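Local coordinates for flagellar motor switch protein FliG (Aquifex aeolicus, PDB 3HJL) that probably forms part of the rotor-mounted switch complex at the base of the bacterial flagellum, where the direction of motor rotation is set, at residues A[135-138]-A[139-142]; A[147-150]-A[151-154]; A[158-161]-A[162-166]. All coordinates share one frame; numbering follows the deposited sequence.

Interaction 1: residues A[135-138]-A[139-142]; sequences LFLS and QLSP
Q139 and S138 meet through their polar side-chain ends: NE2 of Q139 donates a hydrogen to OG of S138 at 3.1 Å, with an N-H...O angle of 174° and the hydroxyl oxygen lying almost in the amide plane. The glutamine reaches back because its chain bends at chi2 (-57°), which brings NE2 back to OG of S138. OG of S138 in turn donates to the carbonyl O of L135 at 2.8 Å, approaching above the carbonyl plane, so the hydroxyl both accepts and donates. Replacing Q139 by an alanine is likely to leave the S138 hydroxyl without its amide donor and to remove the side chain that touches V170.

The apolar half of the contact belongs to L140. Its CD1 lies 3.6 Å from CD2 of L137 and 3.8 Å from CE2 of F136, touching the ring obliquely. Beyond this first shell, I113 of helix 93-114 meets both F136 and L140, while I148 of helix 142-150 meets both leucines.

The backbone fixes these positions. Residues 137-140 make a type I beta turn closed by L140 N to L137 O at 3.1 Å, and Q139 N bonds to F136 O at 3.3 Å. A water donates to O of L137 and to O of L140, bridging the turn. S141 then stands at the N-cap of the next helix. The turn links helix 130-137 to helix 142-150 within the FliG middle domain. Chemically, the end of helix 130-137 is thus secured in two ways: by a relay from amide to hydroxyl to carbonyl, and by leucine and phenylalanine packing.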
ATOM      1  N   LEU A 135      23.814  -0.573   6.252  1.00 61.48           N
ATOM      2  CA  LEU A 135      22.686  -0.717   7.184  1.00 63.04           C
ATOM      3  C   LEU A 135      21.766  -1.878   6.800  1.00 57.86           C
ATOM      4  O   LEU A 135      21.264  -2.587   7.677  1.00 69.04           O
ATOM      5  CB  LEU A 135      21.877   0.594   7.279  1.00 60.56           C
ATOM      6  CG  LEU A 135      22.491   1.713   8.125  1.00 58.45           C
ATOM      7  CD1 LEU A 135      21.965   3.104   7.707  1.00 50.60           C
ATOM      8  CD2 LEU A 135      22.221   1.438   9.598  1.00 59.19           C
ATOM      9  N   PHE A 136      21.526  -2.042   5.500  1.00 64.58           N
ATOM     10  CA  PHE A 136      20.691  -3.143   4.965  1.00 64.93           C
ATOM     11  C   PHE A 136      21.380  -4.508   5.133  1.00 58.13           C
ATOM     12  O   PHE A 136      20.772  -5.457   5.634  1.00 57.81           O
ATOM     13  CB  PHE A 136      20.390  -2.892   3.479  1.00 70.50           C
ATOM     14  CG  PHE A 136      19.407  -3.868   2.867  1.00 66.06           C
ATOM     15  CD1 PHE A 136      18.049  -3.709   3.058  1.00 71.79           C
ATOM     16  CD2 PHE A 136      19.845  -4.901   2.047  1.00 69.67           C
ATOM     17  CE1 PHE A 136      17.142  -4.583   2.480  1.00 73.62           C
ATOM     18  CE2 PHE A 136      18.938  -5.791   1.468  1.00 72.18           C
ATOM     19  CZ  PHE A 136      17.589  -5.624   1.679  1.00 72.17           C
ATOM     20  N   LEU A 137      22.640  -4.597   4.704  1.00 60.10           N
ATOM     21  CA  LEU A 137      23.407  -5.834   4.824  1.00 58.52           C
ATOM     22  C   LEU A 137      23.670  -6.247   6.270  1.00 55.77           C
ATOM     23  O   LEU A 137      23.729  -7.438   6.547  1.00 58.60           O
ATOM     24  CB  LEU A 137      24.734  -5.767   4.042  1.00 64.29           C
ATOM     25  CG  LEU A 137      24.675  -5.731   2.504  1.00 63.98           C
ATOM     26  CD1 LEU A 137      26.067  -5.907   1.929  1.00 58.58           C
ATOM     27  CD2 LEU A 137      23.759  -6.785   1.940  1.00 71.94           C
ATOM     28  N   SER A 138      23.783  -5.280   7.188  1.00 58.57           N
ATOM     29  CA  SER A 138      23.976  -5.579   8.624  1.00 60.36           C
ATOM     30  C   SER A 138      22.871  -6.479   9.204  1.00 59.32           C
ATOM     31  O   SER A 138      23.122  -7.208  10.151  1.00 62.99           O
ATOM     32  CB  SER A 138      24.039  -4.293   9.467  1.00 62.91           C
ATOM     33  OG  SER A 138      22.737  -3.772   9.738  1.00 61.64           O
ATOM     34  N   GLN A 139      21.662  -6.409   8.634  1.00 63.37           N
ATOM     35  CA  GLN A 139      20.503  -7.182   9.102  1.00 61.51           C
ATOM     36  C   GLN A 139      20.266  -8.510   8.391  1.00 60.69           C
ATOM     37  O   GLN A 139      19.361  -9.242   8.777  1.00 67.76           O
ATOM     38  CB  GLN A 139      19.230  -6.324   8.982  1.00 63.65           C
ATOM     39  CG  GLN A 139      19.251  -5.051   9.808  1.00 64.40           C
ATOM     40  CD  GLN A 139      19.478  -5.329  11.263  1.00 61.80           C
ATOM     41  OE1 GLN A 139      18.580  -5.791  11.970  1.00 60.92           O
ATOM     42  NE2 GLN A 139      20.696  -5.079  11.722  1.00 62.68           N
ATOM     43  N   LEU A 140      21.059  -8.819   7.360  1.00 65.77           N
ATOM     44  CA  LEU A 140      20.902 -10.060   6.603  1.00 59.35           C
ATOM     45  C   LEU A 140      21.809 -11.148   7.168  1.00 60.66           C
ATOM     46  O   LEU A 140      22.676 -10.871   7.983  1.00 55.21           O
ATOM     47  CB  LEU A 140      21.231  -9.842   5.126  1.00 61.72           C
ATOM     48  CG  LEU A 140      20.386  -8.839   4.349  1.00 64.48           C
ATOM     49  CD1 LEU A 140      20.923  -8.742   2.912  1.00 59.23           C
ATOM     50  CD2 LEU A 140      18.920  -9.210   4.363  1.00 51.18           C
ATOM     51  N   SER A 141      21.597 -12.388   6.723  1.00 57.84           N
ATOM     52  CA  SER A 141      22.431 -13.498   7.149  1.00 58.57           C
ATOM     53  C   SER A 141      23.808 -13.314   6.495  1.00 60.55           C
ATOM     54  O   SER A 141      23.882 -12.795   5.381  1.00 72.99           O
ATOM     55  CB  SER A 141      21.806 -14.848   6.748  1.00 59.04           C
ATOM     56  OG  SER A 141      21.925 -15.102   5.362  1.00 60.35           O
ATOM     57  N   PRO A 142      24.899 -13.682   7.202  1.00 59.79           N
ATOM     58  CA  PRO A 142      26.271 -13.544   6.665  1.00 54.73           C
ATOM     59  C   PRO A 142      26.471 -14.056   5.241  1.00 62.89           C
ATOM     60  O   PRO A 142      27.246 -13.461   4.483  1.00 61.77           O
ATOM     61  CB  PRO A 142      27.112 -14.373   7.631  1.00 58.08           C
ATOM     62  CG  PRO A 142      26.360 -14.366   8.909  1.00 57.43           C
ATOM     63  CD  PRO A 142      24.905 -14.170   8.596  1.00 51.76           C
TER
HETATM   64  O   HOH W   1      25.103  -9.691   7.428  1.00 42.14           O

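Interaction 2: residues A[147-150]-A[151-154]; sequences EIIQ and NLPE
I149 and L152 are joined through the backbone where helix 142-150 gives way to a loop: N of L152 donates to O of I149 at 3.0 Å, with an N-H...O angle of 159°, and their CA atoms are 5.2 Å apart. One residue earlier, N of N151 has two weak bonds, to O of E147 at 3.4 Å and to O of I148 at 3.1 Å, the latter bent to 128°. The amide is therefore shared between an i-to-i-4 and an i-to-i-3 acceptor as the helical pattern runs out.

The N151 side chain reinforces this weak grip. With its CG beside the backbone N and anti to the carbonyl carbon (chi1 -72°), the carboxamide turns back along the helix, and ND2 donates to O of E147 at 2.8 Å. Neither group is quite flat to the other, since the donor is tilted from the carbonyl plane and the acceptor from the amide plane. Main-chain and side-chain nitrogens of one residue thus converge on a single carbonyl oxygen.

CG of L152 lies 3.5 Å from O of I148, and its CD1 makes a looser apolar contact with CD1 of I149 at 4.1 Å. I149 also packs on V160 and V161 of helix 154-166, and the carboxylate of E147 is held by the hydroxyl of S118. P153 follows at the N-cap position of that next helix. The arrangement is a short helix-to-helix connection of the FliG middle domain, in the all-helical armadillo-repeat architecture of this protein, with an asparagine securing the C-terminal end of helix 142-150.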
ATOM      1  N   GLU A 147      27.008 -12.899  -0.577  1.00 59.46           N
ATOM      2  CA  GLU A 147      26.583 -13.072  -1.976  1.00 62.89           C
ATOM      3  C   GLU A 147      26.311 -11.736  -2.657  1.00 65.49           C
ATOM      4  O   GLU A 147      26.639 -11.558  -3.830  1.00 68.50           O
ATOM      5  CB  GLU A 147      25.312 -13.916  -2.069  1.00 68.55           C
ATOM      6  CG  GLU A 147      25.491 -15.400  -1.854  1.00 69.82           C
ATOM      7  CD  GLU A 147      24.156 -16.127  -1.685  1.00 76.08           C
ATOM      8  OE1 GLU A 147      23.124 -15.630  -2.195  1.00 79.64           O
ATOM      9  OE2 GLU A 147      24.137 -17.203  -1.049  1.00 85.07           O
ATOM     10  N   ILE A 148      25.669 -10.819  -1.933  1.00 64.92           N
ATOM     11  CA  ILE A 148      25.378  -9.480  -2.461  1.00 62.24           C
ATOM     12  C   ILE A 148      26.677  -8.712  -2.660  1.00 62.18           C
ATOM     13  O   ILE A 148      26.888  -8.115  -3.716  1.00 62.20           O
ATOM     14  CB  ILE A 148      24.450  -8.671  -1.529  1.00 61.08           C
ATOM     15  CG1 ILE A 148      23.057  -9.303  -1.456  1.00 61.14           C
ATOM     16  CG2 ILE A 148      24.329  -7.249  -2.016  1.00 61.84           C
ATOM     17  CD1 ILE A 148      22.237  -8.817  -0.284  1.00 54.15           C
ATOM     18  N   ILE A 149      27.555  -8.761  -1.657  1.00 62.75           N
ATOM     19  CA  ILE A 149      28.860  -8.089  -1.736  1.00 63.79           C
ATOM     20  C   ILE A 149      29.657  -8.551  -2.955  1.00 63.36           C
ATOM     21  O   ILE A 149      30.169  -7.724  -3.693  1.00 65.61           O
ATOM     22  CB  ILE A 149      29.700  -8.280  -0.441  1.00 62.71           C
ATOM     23  CG1 ILE A 149      29.176  -7.371   0.681  1.00 64.27           C
ATOM     24  CG2 ILE A 149      31.177  -7.960  -0.695  1.00 57.84           C
ATOM     25  CD1 ILE A 149      29.522  -5.888   0.516  1.00 65.84           C
ATOM     26  N   GLN A 150      29.679  -9.859  -3.210  1.00 59.42           N
ATOM     27  CA  GLN A 150      30.394 -10.411  -4.373  1.00 64.99           C
ATOM     28  C   GLN A 150      29.886  -9.902  -5.735  1.00 67.29           C
ATOM     29  O   GLN A 150      30.671  -9.774  -6.672  1.00 75.46           O
ATOM     30  CB  GLN A 150      30.380 -11.937  -4.335  1.00 68.35           C
ATOM     31  CG  GLN A 150      31.327 -12.514  -3.287  1.00 74.57           C
ATOM     32  CD  GLN A 150      31.258 -14.026  -3.185  1.00 82.46           C
ATOM     33  OE1 GLN A 150      30.297 -14.653  -3.643  1.00 89.66           O
ATOM     34  NE2 GLN A 150      32.284 -14.625  -2.577  1.00 86.99           N
ATOM     35  N   ASN A 151      28.593  -9.578  -5.816  1.00 71.10           N
ATOM     36  CA  ASN A 151      27.980  -9.005  -7.028  1.00 62.10           C
ATOM     37  C   ASN A 151      28.010  -7.455  -7.112  1.00 60.61           C
ATOM     38  O   ASN A 151      27.427  -6.880  -8.033  1.00 52.46           O
ATOM     39  CB  ASN A 151      26.536  -9.507  -7.154  1.00 63.15           C
ATOM     40  CG  ASN A 151      26.466 -10.962  -7.537  1.00 63.28           C
ATOM     41  OD1 ASN A 151      26.702 -11.312  -8.688  1.00 68.19           O
ATOM     42  ND2 ASN A 151      26.095 -11.816  -6.589  1.00 60.88           N
ATOM     43  N   LEU A 152      28.635  -6.786  -6.138  1.00 58.31           N
ATOM     44  CA  LEU A 152      28.803  -5.330  -6.186  1.00 62.52           C
ATOM     45  C   LEU A 152      30.157  -5.020  -6.843  1.00 67.17           C
ATOM     46  O   LEU A 152      30.970  -5.932  -7.016  1.00 69.06           O
ATOM     47  CB  LEU A 152      28.751  -4.711  -4.775  1.00 59.95           C
ATOM     48  CG  LEU A 152      27.405  -4.633  -4.032  1.00 64.79           C
ATOM     49  CD1 LEU A 152      27.620  -4.128  -2.615  1.00 62.15           C
ATOM     50  CD2 LEU A 152      26.396  -3.758  -4.751  1.00 63.79           C
ATOM     51  N   PRO A 153      30.378  -3.753  -7.278  1.00 70.76           N
ATOM     52  CA  PRO A 153      31.715  -3.347  -7.753  1.00 67.31           C
ATOM     53  C   PRO A 153      32.759  -3.388  -6.635  1.00 64.57           C
ATOM     54  O   PRO A 153      32.404  -3.241  -5.470  1.00 69.42           O
ATOM     55  CB  PRO A 153      31.505  -1.900  -8.226  1.00 69.27           C
ATOM     56  CG  PRO A 153      30.039  -1.750  -8.421  1.00 68.61           C
ATOM     57  CD  PRO A 153      29.385  -2.672  -7.454  1.00 70.86           C
ATOM     58  N   GLU A 154      34.034  -3.468  -7.015  1.00 72.90           N
ATOM     59  CA  GLU A 154      35.155  -3.699  -6.073  1.00 72.93           C
ATOM     60  C   GLU A 154      35.346  -2.631  -4.991  1.00 68.23           C
ATOM     61  O   GLU A 154      35.551  -2.963  -3.822  1.00 59.48           O
ATOM     62  CB  GLU A 154      36.477  -3.869  -6.844  1.00 80.96           C
ATOM     63  CG  GLU A 154      36.537  -5.074  -7.810  1.00 87.36           C
ATOM     64  CD  GLU A 154      36.460  -6.426  -7.110  1.00 91.26           C
ATOM     65  OE1 GLU A 154      37.024  -6.568  -6.001  1.00 92.92           O
ATOM     66  OE2 GLU A 154      35.853  -7.355  -7.687  1.00 92.24           O
TER

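Interaction 3: residues A[158-161]-A[162-166]; sequences KEVV and KRIAT
E159, K162 and R163 build a salt-bridge network along helix 154-166 of the FliG middle domain, and R163 belongs to the EHPQR motif. The carboxylate of E159 is the shared anion: its OE1 accepts from NZ of K162 at 2.8 Å and forms a salt bridge to NH1 of R163 at 2.8 Å. K162 runs alongside E159, pointing the same way, and its ammonium group comes to OE1 on the syn side, somewhat out of the carboxylate plane. R163 instead crosses the glutamate obliquely, with the carboxylate and guanidinium planes 64° apart, so the pair meets through one nitrogen and one oxygen. E159 gets there by setting CG anti to its backbone nitrogen (chi1 -167°) and bending at chi2, which brings the carboxylate back to K162 and R163. Two cations on one oxygen would be expected to stabilise its negative charge.

R163 also packs on P130 and A134 of helix 130-137, and its NE makes a weak hydrogen bond to OE1 of Q131, another member of the motif. V160 also touches that helix, at I133, and its backbone O accepts from N of I164 at 2.8 Å. Near the helix end, OG1 of T166 donates to O of R163 at 2.9 Å.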
ATOM      1  N   LYS A 158      34.497  -2.876  -0.484  1.00 66.72           N
ATOM      2  CA  LYS A 158      35.370  -2.417   0.591  1.00 68.71           C
ATOM      3  C   LYS A 158      34.685  -1.342   1.447  1.00 67.99           C
ATOM      4  O   LYS A 158      34.796  -1.352   2.673  1.00 67.26           O
ATOM      5  CB  LYS A 158      36.675  -1.849  -0.004  1.00 73.65           C
ATOM      6  CG  LYS A 158      37.470  -2.828  -0.910  1.00 74.48           C
ATOM      7  CD  LYS A 158      38.530  -2.119  -1.746  1.00 76.96           C
ATOM      8  CE  LYS A 158      38.987  -2.967  -2.939  1.00 78.19           C
ATOM      9  NZ  LYS A 158      39.479  -4.316  -2.545  1.00 78.69           N
ATOM     10  N   GLU A 159      33.965  -0.433   0.790  1.00 67.64           N
ATOM     11  CA  GLU A 159      33.333   0.695   1.467  1.00 62.25           C
ATOM     12  C   GLU A 159      32.116   0.270   2.288  1.00 67.84           C
ATOM     13  O   GLU A 159      31.868   0.832   3.360  1.00 67.79           O
ATOM     14  CB  GLU A 159      32.941   1.768   0.443  1.00 64.48           C
ATOM     15  CG  GLU A 159      32.547   3.121   1.043  1.00 71.18           C
ATOM     16  CD  GLU A 159      33.681   3.816   1.794  1.00 73.87           C
ATOM     17  OE1 GLU A 159      33.389   4.605   2.715  1.00 72.89           O
ATOM     18  OE2 GLU A 159      34.866   3.565   1.479  1.00 82.98           O
ATOM     19  N   VAL A 160      31.350  -0.698   1.776  1.00 61.89           N
ATOM     20  CA  VAL A 160      30.193  -1.228   2.500  1.00 59.60           C
ATOM     21  C   VAL A 160      30.636  -2.021   3.738  1.00 58.21           C
ATOM     22  O   VAL A 160      30.081  -1.832   4.813  1.00 65.20           O
ATOM     23  CB  VAL A 160      29.277  -2.095   1.594  1.00 50.05           C
ATOM     24  CG1 VAL A 160      28.165  -2.727   2.407  1.00 50.61           C
ATOM     25  CG2 VAL A 160      28.677  -1.240   0.468  1.00 54.10           C
ATOM     26  N   VAL A 161      31.650  -2.873   3.588  1.00 59.74           N
ATOM     27  CA  VAL A 161      32.178  -3.665   4.709  1.00 58.76           C
ATOM     28  C   VAL A 161      32.811  -2.779   5.797  1.00 57.79           C
ATOM     29  O   VAL A 161      32.666  -3.062   6.988  1.00 59.65           O
ATOM     30  CB  VAL A 161      33.219  -4.716   4.236  1.00 59.83           C
ATOM     31  CG1 VAL A 161      33.851  -5.422   5.431  1.00 54.33           C
ATOM     32  CG2 VAL A 161      32.570  -5.735   3.302  1.00 59.01           C
ATOM     33  N   LYS A 162      33.515  -1.725   5.378  1.00 53.93           N
ATOM     34  CA  LYS A 162      34.098  -0.743   6.303  1.00 57.63           C
ATOM     35  C   LYS A 162      33.010  -0.039   7.109  1.00 58.75           C
ATOM     36  O   LYS A 162      33.183   0.216   8.302  1.00 67.18           O
ATOM     37  CB  LYS A 162      34.903   0.306   5.526  1.00 57.03           C
ATOM     38  CG  LYS A 162      35.664   1.324   6.403  1.00 67.84           C
ATOM     39  CD  LYS A 162      36.172   2.532   5.603  1.00 69.68           C
ATOM     40  CE  LYS A 162      35.040   3.525   5.296  1.00 76.54           C
ATOM     41  NZ  LYS A 162      35.510   4.738   4.567  1.00 77.27           N
ATOM     42  N   ARG A 163      31.926   0.329   6.430  1.00 59.73           N
ATOM     43  CA  ARG A 163      30.795   1.002   7.067  1.00 63.67           C
ATOM     44  C   ARG A 163      29.996   0.064   7.970  1.00 62.16           C
ATOM     45  O   ARG A 163      29.494   0.492   9.006  1.00 59.29           O
ATOM     46  CB  ARG A 163      29.899   1.683   6.032  1.00 65.67           C
ATOM     47  CG  ARG A 163      30.477   3.001   5.519  1.00 64.51           C
ATOM     48  CD  ARG A 163      29.525   3.707   4.580  1.00 73.62           C
ATOM     49  NE  ARG A 163      29.608   5.171   4.722  1.00 72.63           N
ATOM     50  CZ  ARG A 163      30.227   6.014   3.892  1.00 75.52           C
ATOM     51  NH1 ARG A 163      30.819   5.599   2.779  1.00 84.18           N
ATOM     52  NH2 ARG A 163      30.224   7.318   4.170  1.00 85.18           N
ATOM     53  N   ILE A 164      29.875  -1.203   7.572  1.00 60.66           N
ATOM     54  CA  ILE A 164      29.309  -2.229   8.445  1.00 59.16           C
ATOM     55  C   ILE A 164      30.155  -2.344   9.718  1.00 57.16           C
ATOM     56  O   ILE A 164      29.607  -2.397  10.818  1.00 62.30           O
ATOM     57  CB  ILE A 164      29.234  -3.622   7.759  1.00 63.02           C
ATOM     58  CG1 ILE A 164      28.170  -3.632   6.643  1.00 60.54           C
ATOM     59  CG2 ILE A 164      28.869  -4.714   8.801  1.00 55.90           C
ATOM     60  CD1 ILE A 164      28.259  -4.851   5.700  1.00 54.03           C
ATOM     61  N   ALA A 165      31.481  -2.354   9.549  1.00 56.29           N
ATOM     62  CA  ALA A 165      32.440  -2.431  10.662  1.00 59.08           C
ATOM     63  C   ALA A 165      32.279  -1.311  11.694  1.00 59.63           C
ATOM     64  O   ALA A 165      32.441  -1.537  12.896  1.00 67.41           O
ATOM     65  CB  ALA A 165      33.890  -2.437  10.118  1.00 57.29           C
ATOM     66  N   THR A 166      31.983  -0.106  11.216  1.00 61.93           N
ATOM     67  CA  THR A 166      31.852   1.064  12.078  1.00 61.38           C
ATOM     68  C   THR A 166      30.469   1.198  12.742  1.00 64.92           C
ATOM     69  O   THR A 166      30.301   2.049  13.616  1.00 72.34           O
ATOM     70  CB  THR A 166      32.175   2.360  11.295  1.00 56.62           C
ATOM     71  OG1 THR A 166      31.267   2.495  10.196  1.00 75.13           O
ATOM     72  CG2 THR A 166      33.585   2.315  10.760  1.00 57.00           C
TER

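How the interactions relate
The three contacts come in series along the chain, all within the FliG middle domain, with centres 12 to 13 Å apart. Interaction 1 lies at the end of helix 130-137 and the loop after it, interaction 2 at the end of helix 142-150 and its following loop, interaction 3 within helix 154-166. Their apolar faces meet: L137 CD2 is 3.4 Å from I148 CD1, L137 CD1 is 3.8 Å from V160 CG1, and I149 CD1 is 3.9 Å from V160 CG1. L137 thus packs against both later helices. The two short connections bring the helices together, and the third helix carries R163 beside the first, which contains other EHPQR residues, assembling the motif from separate parts of the chain.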